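PDB 3A5P: haemagglutinin I from Physarum polycephalum, which is a lectin that agglutinates red blood cells, probably by binding cell-surface sugars through a small carbohydrate recognition domain of legume lectin fold. Local coordinates for the interface of chains A and B. Residues are numbered along the deposited sequence; one frame, centred on the assembly and turned at random. Chains: chain A/B, Haemagglutinin I.

Contact 1: the interface of chains A and B. Residues chain A 38, 60-63, 101; chain B 61-62.
Two copies of the same aspartate, A:Asp62 and B:Asp62, meet beside the two-fold axis of the deposited pair of chains, each accepting the backbone N-H of the other. The residue follows a glycine in the short turn between strands 54-60 and 63-70, where a short acidic side chain suits because it reaches the partner's backbone N-H; at B:Asp62 it is itself largely buried. B:Asp62 N gives a nearly straight bond to A:Asp62 OD1, 2.7 Å long and met almost along the C-O axis. The return bond, from A:Asp62 N to B:Asp62 OD2 at 2.8 Å, comes from above the carboxylate plane. The two carboxylates lie stacked with their planes 27° apart, a pairing of like charges that the surrounding donors probably make tolerable.

The packed side is built around B:Asp62 OD2. A:Lys101 NZ reaches B:Asp62 OD2 from the face opposite A:Asp62 N, making a 3.1 Å salt bridge, so one oxygen is gripped from both faces. B:Asp62 has its CG between the backbone N and carbonyl carbon (chi1 59°), whereas A:Asp62 has it beside the backbone N (chi1 -79°); the copies therefore play different parts here. Lysine suits its place because its long, bent chain carries the ammonium between the carboxylates of A:Asp63 and B:Asp62, salt-bridged to both, while A:Asn60 O accepts from A:Lys101 NZ at 2.7 Å. On the CB side of B:Asp62, the small methyl of A:Ala38 packs against it.

Towards A:Asp63 the contact loosens: little of that residue is buried, and its link to the partner runs through water. Water 1 lies 2.7 Å from A:Asp63 OD2 and 2.8 Å from B:Asp62 OD2, joining two carboxylate oxygens that do not touch.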
loop_
_atom_site.group_PDB
_atom_site.type_symbol
_atom_site.label_atom_id
_atom_site.label_comp_id
_atom_site.label_asym_id
_atom_site.label_seq_id
_atom_site.Cartn_x
_atom_site.Cartn_y
_atom_site.Cartn_z
ATOM N N ALA A 38 -0.484 7.031 -2.951
ATOM C CA ALA A 38 -1.048 5.677 -2.937
ATOM C C ALA A 38 0.035 4.638 -3.245
ATOM O O ALA A 38 0.879 4.869 -4.131
ATOM C CB ALA A 38 -2.200 5.579 -3.914
ATOM N N ASN A 60 -1.903 0.979 -9.638
ATOM C CA ASN A 60 -1.543 2.308 -9.137
ATOM C C ASN A 60 -2.679 2.756 -8.209
ATOM O O ASN A 60 -3.744 3.200 -8.665
ATOM C CB ASN A 60 -1.321 3.265 -10.316
ATOM C CG ASN A 60 -0.699 4.594 -9.899
ATOM O OD1 ASN A 60 -0.364 4.814 -8.725
ATOM N ND2 ASN A 60 -0.555 5.495 -10.868
ATOM N N GLY A 61 -2.473 2.597 -6.896
ATOM C CA GLY A 61 -3.579 2.745 -5.953
ATOM C C GLY A 61 -4.615 1.686 -6.302
ATOM O O GLY A 61 -4.273 0.486 -6.414
ATOM N N ASP A 62 -5.859 2.133 -6.500
ATOM C CA ASP A 62 -7.001 1.250 -6.792
ATOM C C ASP A 62 -6.909 0.628 -8.188
ATOM O O ASP A 62 -7.403 -0.473 -8.429
ATOM C CB ASP A 62 -8.327 2.045 -6.766
ATOM C CG ASP A 62 -8.876 2.321 -5.355
ATOM O OD1 ASP A 62 -8.147 2.644 -4.425
ATOM O OD2 ASP A 62 -10.113 2.284 -5.190
ATOM N N ASP A 63 -6.302 1.359 -9.109
ATOM C CA ASP A 63 -6.495 1.103 -10.536
ATOM C C ASP A 63 -5.411 0.267 -11.207
ATOM O O ASP A 63 -4.216 0.440 -10.966
ATOM C CB ASP A 63 -6.668 2.418 -11.266
ATOM C CG ASP A 63 -7.816 3.234 -10.704
ATOM O OD1 ASP A 63 -8.911 2.668 -10.402
ATOM O OD2 ASP A 63 -7.605 4.440 -10.549
ATOM N N LYS A 101 -0.079 8.841 -7.389
ATOM C CA LYS A 101 -1.343 9.514 -7.094
ATOM C C LYS A 101 -1.325 10.035 -5.674
ATOM O O LYS A 101 -1.161 9.255 -4.719
ATOM C CB LYS A 101 -2.500 8.537 -7.286
ATOM C CG LYS A 101 -2.703 8.175 -8.729
ATOM C CD LYS A 101 -3.131 6.725 -8.890
ATOM C CE LYS A 101 -4.523 6.487 -8.415
ATOM N NZ LYS A 101 -5.152 5.422 -9.235
ATOM N N GLY B 61 -7.170 2.085 -0.344
ATOM C CA GLY B 61 -6.536 2.273 -1.660
ATOM C C GLY B 61 -6.207 3.753 -1.843
ATOM O O GLY B 61 -5.575 4.363 -0.974
ATOM N N ASP B 62 -6.652 4.344 -2.949
ATOM C CA ASP B 62 -6.350 5.760 -3.198
ATOM C C ASP B 62 -7.453 6.713 -2.693
ATOM O O ASP B 62 -7.282 7.928 -2.738
ATOM C CB ASP B 62 -5.919 5.999 -4.679
ATOM C CG ASP B 62 -6.960 5.579 -5.666
ATOM O OD1 ASP B 62 -8.121 5.994 -5.480
ATOM O OD2 ASP B 62 -6.638 4.822 -6.617
HETATM O O HOH W 1 -8.738 5.410 -8.331
#

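Contact 2: the interface of chains A and B. Residues chain A 34, 36, 39, 103; chain B 31, 41, 45, 59, 61-62.
A:Leu103, next to the carboxyl terminus, lies over the imidazole of B:His59, a residue of strand 54-60 in this small lectin of legume lectin fold. A:Leu103 CB sits above the middle of the B:His59 ring, 3.6 Å from its centroid, in a CH-pi contact. The two side chains slide past each other in opposite directions, and the leucine's branches then part. A:Leu103 CD1 goes to the methyl of B:Thr41, CG2, at 3.8 Å. A:Leu103 CD2 lies between the imidazole and the turn, 3.8 Å from B:His59 CD2 and 3.9 Å from B:Asp62 CA. A forked aliphatic residue suits this place because its branches can pack on separate parts of the partner.

Beside it, A:Pro39 CG approaches B:Tyr31 obliquely, off the ring plane and near the CD1-CE1 side, 3.8 Å from B:Tyr31 CD1. CG and CD of the proline also meet B:Thr41, a compact, rigid surface for a small side chain. In B:Thr41, CG2 stands anti to the backbone N (chi1 -62°, measured to OG1), which presents the methyl to leucine and OG1 to proline. On the far side of A:Leu103, B:Ile45 turns its CG2 methyl towards the leucine's carbonyl oxygen and its CD1 towards A:Gly36 CA, where the lack of a side chain probably allows the approach.

Further out, waters probably steady the phenol end of B:Tyr31. B:Tyr31 OH, the phenol hydroxyl, lies 2.9 Å from water 2, itself bonded to A:Gly36 N. Water 3 sits 3.1 Å from B:Tyr31 OH and is held in turn by A:Val34 N, at the end of strand 30-34.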
loop_
_atom_site.group_PDB
_atom_site.type_symbol
_atom_site.label_atom_id
_atom_site.label_comp_id
_atom_site.label_asym_id
_atom_site.label_seq_id
_atom_site.Cartn_x
_atom_site.Cartn_y
_atom_site.Cartn_z
ATOM N N VAL A 34 5.389 5.359 -1.189
ATOM C CA VAL A 34 6.047 6.681 -1.197
ATOM C C VAL A 34 5.157 7.582 -0.361
ATOM O O VAL A 34 3.957 7.752 -0.665
ATOM C CB VAL A 34 6.167 7.286 -2.642
ATOM C CG1 VAL A 34 6.903 8.649 -2.596
ATOM C CG2 VAL A 34 6.869 6.323 -3.593
ATOM N N GLY A 36 2.866 10.061 1.161
ATOM C CA GLY A 36 1.994 11.087 0.593
ATOM C C GLY A 36 1.211 10.565 -0.605
ATOM O O GLY A 36 0.266 11.209 -1.066
ATOM N N PRO A 39 0.050 3.503 -2.494
ATOM C CA PRO A 39 0.998 2.438 -2.813
ATOM C C PRO A 39 0.788 1.919 -4.235
ATOM O O PRO A 39 -0.339 1.937 -4.753
ATOM C CB PRO A 39 0.676 1.332 -1.788
ATOM C CG PRO A 39 0.058 2.082 -0.612
ATOM C CD PRO A 39 -0.756 3.186 -1.297
ATOM N N LEU A 103 -2.459 11.144 -2.137
ATOM C CA LEU A 103 -3.587 10.871 -1.237
ATOM C C LEU A 103 -4.177 12.203 -0.776
ATOM O O LEU A 103 -3.479 13.066 -0.246
ATOM C CB LEU A 103 -3.177 9.978 -0.062
ATOM C CG LEU A 103 -2.607 8.610 -0.473
ATOM C CD1 LEU A 103 -2.098 7.874 0.758
ATOM C CD2 LEU A 103 -3.647 7.758 -1.224
ATOM N N TYR B 31 1.027 1.095 6.709
ATOM C CA TYR B 31 0.330 0.434 5.618
ATOM C C TYR B 31 -0.129 -0.950 6.079
ATOM O O TYR B 31 0.646 -1.676 6.706
ATOM C CB TYR B 31 1.266 0.279 4.419
ATOM C CG TYR B 31 1.776 1.589 3.910
ATOM C CD1 TYR B 31 0.989 2.392 3.077
ATOM C CD2 TYR B 31 3.055 2.036 4.265
ATOM C CE1 TYR B 31 1.473 3.633 2.614
ATOM C CE2 TYR B 31 3.538 3.257 3.817
ATOM C CZ TYR B 31 2.742 4.048 2.992
ATOM O OH TYR B 31 3.231 5.264 2.540
ATOM N N THR B 41 -3.850 2.787 3.911
ATOM C CA THR B 41 -2.791 3.676 4.365
ATOM C C THR B 41 -3.287 4.484 5.540
ATOM O O THR B 41 -4.415 4.990 5.514
ATOM C CB THR B 41 -2.328 4.631 3.253
ATOM O OG1 THR B 41 -1.797 3.871 2.171
ATOM C CG2 THR B 41 -1.244 5.644 3.772
ATOM N N ILE B 45 -2.222 12.985 6.440
ATOM C CA ILE B 45 -2.697 13.823 5.334
ATOM C C ILE B 45 -3.808 14.734 5.869
ATOM O O ILE B 45 -4.841 14.267 6.329
ATOM C CB ILE B 45 -3.222 12.975 4.117
ATOM C CG1 ILE B 45 -2.093 12.158 3.470
ATOM C CG2 ILE B 45 -3.912 13.880 3.056
ATOM C CD1 ILE B 45 -0.963 13.009 2.872
ATOM N N HIS B 59 -6.758 5.996 4.251
ATOM C CA HIS B 59 -7.091 5.842 2.839
ATOM C C HIS B 59 -7.318 4.361 2.528
ATOM O O HIS B 59 -6.504 3.505 2.894
ATOM C CB HIS B 59 -5.969 6.422 1.963
ATOM C CG HIS B 59 -5.986 7.922 1.907
ATOM N ND1 HIS B 59 -5.438 8.712 2.896
ATOM C CD2 HIS B 59 -6.545 8.770 1.012
ATOM C CE1 HIS B 59 -5.638 9.987 2.598
ATOM N NE2 HIS B 59 -6.317 10.048 1.466
ATOM N N GLY B 61 -7.170 2.085 -0.344
ATOM C CA GLY B 61 -6.536 2.273 -1.660
ATOM C C GLY B 61 -6.207 3.753 -1.843
ATOM O O GLY B 61 -5.575 4.363 -0.974
ATOM N N ASP B 62 -6.652 4.344 -2.949
ATOM C CA ASP B 62 -6.350 5.760 -3.198
ATOM C C ASP B 62 -7.453 6.713 -2.693
ATOM O O ASP B 62 -7.282 7.928 -2.738
ATOM C CB ASP B 62 -5.919 5.999 -4.679
ATOM C CG ASP B 62 -6.960 5.579 -5.666
ATOM O OD1 ASP B 62 -8.121 5.994 -5.480
ATOM O OD2 ASP B 62 -6.638 4.822 -6.617
HETATM O O HOH W 2 1.468 7.444 1.793
HETATM O O HOH W 3 2.564 4.764 -0.480
#

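Contacts 1 and 2 are neighbouring patches of one two-fold interface, their C-alpha centres about 8 Å apart. Both include B:Gly61 and B:Asp62: the aspartate offers its carboxylate and backbone N-H to contact 1 and its alpha-carbon to the leucine of contact 2. From chain A, the adjacent residues A:Ala38 and A:Pro39 divide between the patches, as do A:Lys101 and A:Leu103 near the carboxyl terminus. A charged, strongly bonded region thus continues into an apolar one edged by water. The interface is two-fold overall, though the paired aspartates differ in rotamer. If this pairing also forms in solution, it could favour cross-linking of cells.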